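AP-4 complex accessory subunit Tepsin (Equus caballus, PDB 5WF2) probably takes part in vesicular protein trafficking at the trans-Golgi network as a direct partner of the AP-4 adaptor complex, and is represented here by its VHS/ENTH-like domain. Local coordinates at residues V31-T35 against L65-H69; E60-E64 against H98-T103; Q78-G83 against P117-A122. All coordinates share one frame; numbering follows the deposited sequence. Where two conformers were deposited one is given.

Contact 1: V31-T35 against L65-H69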
loop_
_atom_site.group_PDB
_atom_site.type_symbol
_atom_site.label_atom_id
_atom_site.label_comp_id
_atom_site.label_asym_id
_atom_site.label_seq_id
_atom_site.Cartn_x
_atom_site.Cartn_y
_atom_site.Cartn_z
ATOM N N VAL A 31 8.593 -3.171 -3.439
ATOM C CA VAL A 31 7.227 -2.927 -3.894
ATOM C C VAL A 31 6.965 -3.665 -5.187
ATOM O O VAL A 31 5.863 -4.178 -5.416
ATOM C CB VAL A 31 6.997 -1.421 -4.062
ATOM C CG1 VAL A 31 5.717 -1.116 -4.837
ATOM C CG2 VAL A 31 6.973 -0.742 -2.678
ATOM N N GLN A 32 7.973 -3.720 -6.065
ATOM C CA GLN A 32 7.807 -4.477 -7.305
ATOM C C GLN A 32 7.612 -5.957 -7.000
ATOM O O GLN A 32 6.792 -6.619 -7.628
ATOM C CB GLN A 32 9.004 -4.237 -8.237
ATOM C CG GLN A 32 9.053 -2.859 -8.874
ATOM C CD GLN A 32 10.344 -2.583 -9.669
ATOM O OE1 GLN A 32 11.409 -3.157 -9.397
ATOM N NE2 GLN A 32 10.244 -1.673 -10.638
ATOM N N THR A 33 8.307 -6.483 -5.990
ATOM C CA THR A 33 8.107 -7.876 -5.605
ATOM C C THR A 33 6.696 -8.103 -5.089
ATOM O O THR A 33 5.990 -9.022 -5.531
ATOM C CB THR A 33 9.134 -8.287 -4.538
ATOM O OG1 THR A 33 10.400 -8.531 -5.152
ATOM C CG2 THR A 33 8.721 -9.555 -3.791
ATOM N N VAL A 34 6.265 -7.280 -4.135
ATOM C CA VAL A 34 5.014 -7.587 -3.462
ATOM C C VAL A 34 3.827 -7.430 -4.394
ATOM O O VAL A 34 2.789 -8.086 -4.195
ATOM C CB VAL A 34 4.876 -6.728 -2.198
ATOM C CG1 VAL A 34 4.513 -5.319 -2.548
ATOM C CG2 VAL A 34 3.857 -7.352 -1.296
ATOM N N THR A 35 3.935 -6.581 -5.422
ATOM C CA THR A 35 2.812 -6.317 -6.307
ATOM C C THR A 35 2.753 -7.236 -7.521
ATOM O O THR A 35 1.746 -7.220 -8.219
ATOM C CB THR A 35 2.787 -4.863 -6.815
ATOM O OG1 THR A 35 3.973 -4.521 -7.544
ATOM C CG2 THR A 35 2.595 -3.889 -5.670
ATOM N N LEU A 65 5.918 4.625 -2.749
ATOM C CA LEU A 65 6.034 3.814 -3.958
ATOM C C LEU A 65 4.813 2.932 -4.157
ATOM O O LEU A 65 4.355 2.729 -5.298
ATOM C CB LEU A 65 7.324 2.989 -3.908
ATOM C CG LEU A 65 8.570 3.881 -4.038
ATOM C CD1 LEU A 65 9.828 3.199 -3.584
ATOM C CD2 LEU A 65 8.710 4.300 -5.411
ATOM N N LEU A 66 4.214 2.467 -3.068
ATOM C CA LEU A 66 2.951 1.756 -3.195
ATOM C C LEU A 66 1.893 2.666 -3.765
ATOM O O LEU A 66 1.114 2.257 -4.617
ATOM C CB LEU A 66 2.503 1.209 -1.838
ATOM C CG LEU A 66 3.263 -0.019 -1.332
ATOM C CD1 LEU A 66 2.975 -0.201 0.153
ATOM C CD2 LEU A 66 2.886 -1.246 -2.139
ATOM N N ILE A 67 1.843 3.914 -3.300
ATOM C CA ILE A 67 0.858 4.847 -3.833
ATOM C C ILE A 67 1.067 5.033 -5.327
ATOM O O ILE A 67 0.106 5.087 -6.090
ATOM C CB ILE A 67 0.907 6.185 -3.071
ATOM C CG1 ILE A 67 0.456 5.955 -1.621
ATOM C CG2 ILE A 67 -0.004 7.223 -3.772
ATOM C CD1 ILE A 67 0.666 7.115 -0.671
ATOM N N CYS A 68 2.320 5.125 -5.770
ATOM C CA CYS A 68 2.595 5.188 -7.206
ATOM C C CYS A 68 1.972 4.017 -7.944
ATOM O O CYS A 68 1.379 4.199 -9.012
ATOM C CB CYS A 68 4.105 5.252 -7.449
ATOM S SG CYS A 68 4.793 6.809 -6.943
ATOM N N HIS A 69 2.066 2.810 -7.395
ATOM C CA HIS A 69 1.474 1.658 -8.054
ATOM C C HIS A 69 -0.045 1.604 -7.961
ATOM O O HIS A 69 -0.633 0.651 -8.481
ATOM C CB HIS A 69 2.057 0.366 -7.487
ATOM C CG HIS A 69 3.449 0.092 -7.954
ATOM N ND1 HIS A 69 4.544 0.807 -7.514
ATOM C CD2 HIS A 69 3.921 -0.816 -8.838
ATOM C CE1 HIS A 69 5.631 0.352 -8.107
ATOM N NE2 HIS A 69 5.281 -0.633 -8.919
#
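In the all-helical VHS/ENTH-like domain of tepsin, helix 25-35 meets the C-terminal part of helix 59-68 where Val31 packs on Leu65, Leu66 and His69. Val31 CG1, anti to the backbone N (chi1 167°), sits over one face of the His69 imidazole in a CH-pi contact, 3.8 Å from the ring centroid and displaced toward the rim. The ring atom nearest to Val31 CG1 is His69 ND1, at 3.5 Å. Val31 CG2 takes Leu65 CB (3.9 Å), and both methyls touch Leu66, whose CD2 lies 3.9 Å from Val31 CG1. The helical solenoid here sets helix 25-35 beside the next but one, 59-68, and the imidazole between them is held from its own chain: His69 ND1 donates an almost straight bond (168°) of 2.9 Å to Leu65 O, close to the ring plane. His69 N reaches the same oxygen from the opposite face of its carbonyl plane. With an alanine in place of His69, Val31 CG1 would probably lose the ring face beneath it and Leu65 O its side-chain donor. Val31 O is likewise gripped twice, by Thr35 N and by Thr35 OG1 at 2.9 Å. That hydroxyl also lies 3.9 Å from His69 CD2, the threonine side chain crossing that of the histidine at roughly a right angle. Leu66 continues inward to Phe50 of helix 44-56 and to Ala84 and Val85 of helix 75-89.

Contact 2: E60-E64 against H98-T103; sequences EAVLE and HILLLT
Leu63 and Leu102 point at each other between helices 59-68 and 96-111, their side chains meeting at a slant with Leu63 CD2 3.8 Å from Leu102 CD1. In the conformer described, one of two for this residue, Leu63 CD2 also touches Ile99 CG2, and Thr103 CG2 comes in at about a right angle, within 3.8 Å of Leu63 CD1. Two glutamates cross Leu102 on the outer side. Glu60 is extended and lays its CG by Leu102 CD1; Glu64 bends at chi2 (-75°), which brings Glu64 OE2 to 3.6 Å from Leu102 CD2. Farther out, a water lies at the edge of the His98 ring, in its plane, hydrogen-bonded to His98 NE2 at 2.7 Å and also to Glu60 OE2, so one water links the two side chains, its bond to the glutamate being weak. The helix segments run broadly the same way, 33° apart with axes 10.8 Å from each other at closest approach. Inward of this layer, Ile99 and Thr103 rest on Phe129 of helix 117-132, while Val62 turns to helices 25-35 and 44-56.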
loop_
_atom_site.group_PDB
_atom_site.type_symbol
_atom_site.label_atom_id
_atom_site.label_comp_id
_atom_site.label_asym_id
_atom_site.label_seq_id
_atom_site.Cartn_x
_atom_site.Cartn_y
_atom_site.Cartn_z
ATOM N N GLU A 60 8.253 5.070 4.927
ATOM C CA GLU A 60 7.562 6.137 4.225
ATOM C C GLU A 60 7.821 6.059 2.727
ATOM O O GLU A 60 6.901 6.204 1.915
ATOM C CB GLU A 60 7.971 7.504 4.792
ATOM C CG GLU A 60 7.347 8.601 4.022
ATOM C CD GLU A 60 7.507 9.969 4.646
ATOM O OE1 GLU A 60 8.107 10.072 5.749
ATOM O OE2 GLU A 60 7.034 10.922 3.986
ATOM N N ALA A 61 9.063 5.790 2.330
ATOM C CA ALA A 61 9.355 5.682 0.912
ATOM C C ALA A 61 8.645 4.483 0.293
ATOM O O ALA A 61 8.146 4.568 -0.826
ATOM C CB ALA A 61 10.870 5.579 0.698
ATOM N N VAL A 62 8.595 3.361 1.003
ATOM C CA VAL A 62 7.806 2.203 0.542
ATOM C C VAL A 62 6.352 2.597 0.282
ATOM O O VAL A 62 5.752 2.233 -0.746
ATOM C CB VAL A 62 7.882 1.065 1.572
ATOM C CG1 VAL A 62 6.877 -0.034 1.195
ATOM C CG2 VAL A 62 9.287 0.475 1.650
ATOM N N LEU A 63 5.751 3.308 1.234
ATOM C CA LEU A 63 4.371 3.735 1.081
ATOM C C LEU A 63 4.219 4.690 -0.105
ATOM O O LEU A 63 3.256 4.588 -0.870
ATOM C CB LEU A 63 3.882 4.370 2.389
ATOM C CG LEU A 63 2.373 4.536 2.636
ATOM C CD1 LEU A 63 1.691 3.199 2.542
ATOM C CD2 LEU A 63 2.080 5.153 4.010
ATOM N N GLU A 64 5.134 5.639 -0.271
ATOM C CA GLU A 64 5.008 6.495 -1.435
ATOM C C GLU A 64 5.114 5.690 -2.729
ATOM O O GLU A 64 4.429 6.006 -3.712
ATOM C CB GLU A 64 6.033 7.628 -1.378
ATOM C CG GLU A 64 5.774 8.657 -0.277
ATOM C CD GLU A 64 4.636 9.611 -0.582
ATOM O OE1 GLU A 64 4.252 9.745 -1.764
ATOM O OE2 GLU A 64 4.150 10.240 0.381
ATOM N N HIS A 98 -0.081 8.849 10.688
ATOM C CA HIS A 98 0.859 9.205 9.635
ATOM C C HIS A 98 0.594 8.409 8.367
ATOM O O HIS A 98 0.676 8.952 7.257
ATOM C CB HIS A 98 2.287 8.983 10.126
ATOM C CG HIS A 98 3.328 9.760 9.383
ATOM N ND1 HIS A 98 4.632 9.855 9.827
ATOM C CD2 HIS A 98 3.269 10.471 8.235
ATOM C CE1 HIS A 98 5.333 10.592 8.978
ATOM N NE2 HIS A 98 4.531 10.965 7.994
ATOM N N ILE A 99 0.259 7.125 8.497
ATOM C CA ILE A 99 -0.136 6.365 7.312
ATOM C C ILE A 99 -1.376 6.986 6.682
ATOM O O ILE A 99 -1.436 7.136 5.455
ATOM C CB ILE A 99 -0.333 4.877 7.647
ATOM C CG1 ILE A 99 1.030 4.284 8.046
ATOM C CG2 ILE A 99 -0.731 4.111 6.403
ATOM C CD1 ILE A 99 0.979 2.841 8.445
ATOM N N LEU A 100 -2.315 7.443 7.504
ATOM C CA LEU A 100 -3.515 8.079 6.969
ATOM C C LEU A 100 -3.172 9.375 6.255
ATOM O O LEU A 100 -3.655 9.631 5.147
ATOM C CB LEU A 100 -4.515 8.329 8.062
ATOM C CG LEU A 100 -5.813 9.081 7.710
ATOM C CD1 LEU A 100 -6.576 8.411 6.587
ATOM C CD2 LEU A 100 -6.628 9.171 8.948
ATOM N N LEU A 101 -2.374 10.225 6.893
ATOM C CA LEU A 101 -1.937 11.457 6.233
ATOM C C LEU A 101 -1.373 11.180 4.856
ATOM O O LEU A 101 -1.690 11.886 3.894
ATOM C CB LEU A 101 -0.909 12.152 7.122
ATOM C CG LEU A 101 -0.330 13.479 6.659
ATOM C CD1 LEU A 101 0.158 14.178 7.886
ATOM C CD2 LEU A 101 0.813 13.308 5.661
ATOM N N LEU A 102 -0.516 10.156 4.727
ATOM C CA LEU A 102 0.103 9.885 3.442
ATOM C C LEU A 102 -0.854 9.238 2.439
ATOM O O LEU A 102 -0.724 9.483 1.240
ATOM C CB LEU A 102 1.316 8.992 3.617
ATOM C CG LEU A 102 2.414 9.626 4.503
ATOM C CD1 LEU A 102 3.429 8.577 4.945
ATOM C CD2 LEU A 102 3.076 10.774 3.745
ATOM N N THR A 103 -1.774 8.403 2.889
ATOM C CA THR A 103 -2.571 7.625 1.945
ATOM C C THR A 103 -3.945 8.217 1.680
ATOM O O THR A 103 -4.605 7.804 0.711
ATOM C CB THR A 103 -2.748 6.175 2.434
ATOM O OG1 THR A 103 -3.428 6.154 3.682
ATOM C CG2 THR A 103 -1.398 5.492 2.601
HETATM O O HOH W 1 6.285 12.312 6.440
#

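Contact 3: Q78-G83 against P117-A122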
loop_
_atom_site.group_PDB
_atom_site.type_symbol
_atom_site.label_atom_id
_atom_site.label_comp_id
_atom_site.label_asym_id
_atom_site.label_seq_id
_atom_site.Cartn_x
_atom_site.Cartn_y
_atom_site.Cartn_z
ATOM N N GLN A 78 -3.152 -3.088 -8.425
ATOM C CA GLN A 78 -3.791 -2.179 -7.473
ATOM C C GLN A 78 -4.246 -2.928 -6.235
ATOM O O GLN A 78 -4.075 -2.442 -5.110
ATOM C CB GLN A 78 -4.978 -1.479 -8.109
ATOM C CG GLN A 78 -4.634 -0.394 -9.123
ATOM C CD GLN A 78 -5.880 0.293 -9.633
ATOM O OE1 GLN A 78 -6.855 -0.364 -10.002
ATOM N NE2 GLN A 78 -5.873 1.620 -9.631
ATOM N N MET A 79 -4.854 -4.108 -6.416
ATOM C CA MET A 79 -5.339 -4.888 -5.285
ATOM C C MET A 79 -4.195 -5.306 -4.369
ATOM O O MET A 79 -4.286 -5.164 -3.146
ATOM C CB MET A 79 -6.123 -6.118 -5.779
ATOM C CG MET A 79 -7.497 -5.759 -6.346
ATOM S SD MET A 79 -8.692 -5.264 -5.096
ATOM C CE MET A 79 -8.942 -6.787 -4.195
ATOM N N ARG A 80 -3.091 -5.779 -4.944
ATOM C CA ARG A 80 -1.960 -6.210 -4.127
ATOM C C ARG A 80 -1.301 -5.028 -3.438
ATOM O O ARG A 80 -0.872 -5.143 -2.283
ATOM C CB ARG A 80 -0.944 -6.988 -4.981
ATOM C CG ARG A 80 -1.520 -8.317 -5.540
ATOM C CD ARG A 80 -0.481 -9.100 -6.328
ATOM N NE ARG A 80 0.628 -9.531 -5.492
ATOM C CZ ARG A 80 0.652 -10.651 -4.793
ATOM N NH1 ARG A 80 -0.365 -11.471 -4.846
ATOM N NH2 ARG A 80 1.714 -10.955 -4.044
ATOM N N ALA A 81 -1.197 -3.897 -4.128
ATOM C CA ALA A 81 -0.641 -2.692 -3.515
ATOM C C ALA A 81 -1.502 -2.239 -2.346
ATOM O O ALA A 81 -0.962 -1.904 -1.292
ATOM C CB ALA A 81 -0.498 -1.581 -4.558
ATOM N N LEU A 82 -2.838 -2.230 -2.508
ATOM C CA LEU A 82 -3.743 -1.955 -1.378
ATOM C C LEU A 82 -3.558 -2.947 -0.239
ATOM O O LEU A 82 -3.632 -2.574 0.943
ATOM C CB LEU A 82 -5.208 -1.955 -1.815
ATOM C CG LEU A 82 -5.659 -0.790 -2.715
ATOM C CD1 LEU A 82 -7.066 -1.015 -3.251
ATOM C CD2 LEU A 82 -5.601 0.555 -2.018
ATOM N N GLY A 83 -3.418 -4.230 -0.562
ATOM C CA GLY A 83 -3.122 -5.208 0.473
ATOM C C GLY A 83 -1.883 -4.860 1.258
ATOM O O GLY A 83 -1.847 -5.021 2.480
ATOM N N PRO A 117 -13.832 -4.320 -6.998
ATOM C CA PRO A 117 -12.893 -4.767 -5.943
ATOM C C PRO A 117 -11.971 -3.681 -5.399
ATOM O O PRO A 117 -11.753 -3.601 -4.174
ATOM C CB PRO A 117 -12.080 -5.860 -6.651
ATOM C CG PRO A 117 -12.903 -6.283 -7.830
ATOM C CD PRO A 117 -13.667 -5.065 -8.257
ATOM N N VAL A 118 -11.367 -2.891 -6.282
ATOM C CA VAL A 118 -10.412 -1.875 -5.854
ATOM C C VAL A 118 -11.131 -0.777 -5.092
ATOM O O VAL A 118 -10.680 -0.346 -4.029
ATOM C CB VAL A 118 -9.640 -1.326 -7.060
ATOM C CG1 VAL A 118 -8.803 -0.073 -6.715
ATOM C CG2 VAL A 118 -8.734 -2.396 -7.619
ATOM N N THR A 119 -12.285 -0.341 -5.596
ATOM C CA THR A 119 -13.069 0.671 -4.901
ATOM C C THR A 119 -13.461 0.182 -3.509
ATOM O O THR A 119 -13.344 0.912 -2.509
ATOM C CB THR A 119 -14.324 1.031 -5.731
ATOM O OG1 THR A 119 -13.932 1.686 -6.954
ATOM C CG2 THR A 119 -15.222 1.971 -4.945
ATOM N N ASN A 120 -13.943 -1.057 -3.425
ATOM C CA ASN A 120 -14.373 -1.603 -2.152
ATOM C C ASN A 120 -13.199 -1.696 -1.182
ATOM O O ASN A 120 -13.305 -1.315 -0.009
ATOM C CB ASN A 120 -15.009 -2.986 -2.358
ATOM C CG ASN A 120 -15.478 -3.625 -1.036
ATOM O OD1 ASN A 120 -15.011 -4.707 -0.636
ATOM N ND2 ASN A 120 -16.405 -2.954 -0.355
ATOM N N LYS A 121 -12.082 -2.216 -1.650
ATOM C CA LYS A 121 -10.952 -2.430 -0.757
ATOM C C LYS A 121 -10.361 -1.099 -0.300
ATOM O O LYS A 121 -9.986 -0.948 0.872
ATOM C CB LYS A 121 -9.898 -3.299 -1.443
ATOM C CG LYS A 121 -8.760 -3.759 -0.477
ATOM C CD LYS A 121 -7.771 -4.774 -1.111
ATOM C CE LYS A 121 -7.347 -5.844 -0.082
ATOM N NZ LYS A 121 -7.059 -5.183 1.222
ATOM N N ALA A 122 -10.256 -0.126 -1.205
ATOM C CA ALA A 122 -9.764 1.195 -0.807
ATOM C C ALA A 122 -10.678 1.824 0.219
ATOM O O ALA A 122 -10.217 2.507 1.140
ATOM C CB ALA A 122 -9.669 2.095 -2.032
#
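Met79 curls over the first turn of helix 117-132, touching Val118, Pro117 and Lys121 in turn along its chain. Its CB does not aim straight at that helix; the bend at chi2 (-72°) swings SD over Pro117, and the one at chi3 (-67°) turns the terminal CE on to Lys121. Met79 CG rests 3.8 Å from Val118 CG2. One atom further, Met79 SD lies 3.6 Å from Pro117 O, and it is also 3.8 Å from Pro117 CB, the methionine side chain crossing the proline at about a right angle. The terminal methyl, Met79 CE, ends against the lysine chain, 3.9 Å from Lys121 CD.

Lys121 answers from the other helix. Extended through chi1 and chi2, it carries CD between Met79 CE and Leu82 CB; the bends at chi3 and chi4 then turn NZ toward Gly83. Lys121 CD is also 3.9 Å from Leu82 CB, and beyond the bend Lys121 NZ comes to 4.0 Å from Gly83 CA. Leu82 sends its CD1 branch to the helix backbone, 3.8 Å from Val118 O, with Val118 CG1 and Ala122 CB close by.

The amide of Gln78 also packs on Val118, meeting both methyls, with Gln78 OE1 3.7 Å from Val118 CG2. The nitrogen of that amide, NE2, is hydrogen-bonded to Leu70 O, which probably sets the turn of the amide. Leu82 and Ala122 also rest on helix 96-111, through Leu107 and Leu110 respectively. The two segments run within 11° of parallel, while the intervening helix 96-111 runs roughly the opposite way. Such up-and-down packing, in which a helix lies beside and parallel to the next but one in sequence, belongs to the helical solenoid architecture of VHS and ENTH-type domains.

In the fold
Contact 1 is the most buried of the three, a join of valine, leucines and an imidazole face. Contacts 2 and 3 are only partly buried: contact 2 edges its apolar centre with glutamates and a water-linked histidine, whereas contact 3 builds the long chains of a lysine and a methionine into its centre, with a glutamine amide beside them. Contacts 1 and 2 share helix 59-68 and touch through Ile67 CD1 and Leu102 O, 3.3 Å apart. Contact 3 meets contact 1 where Arg80 NE probably donates to Val34 O. Contacts 2 and 3 lie on opposite sides of the chain's centre, about 7 Å apart at their nearest atoms. All three pair a helix with the next but one.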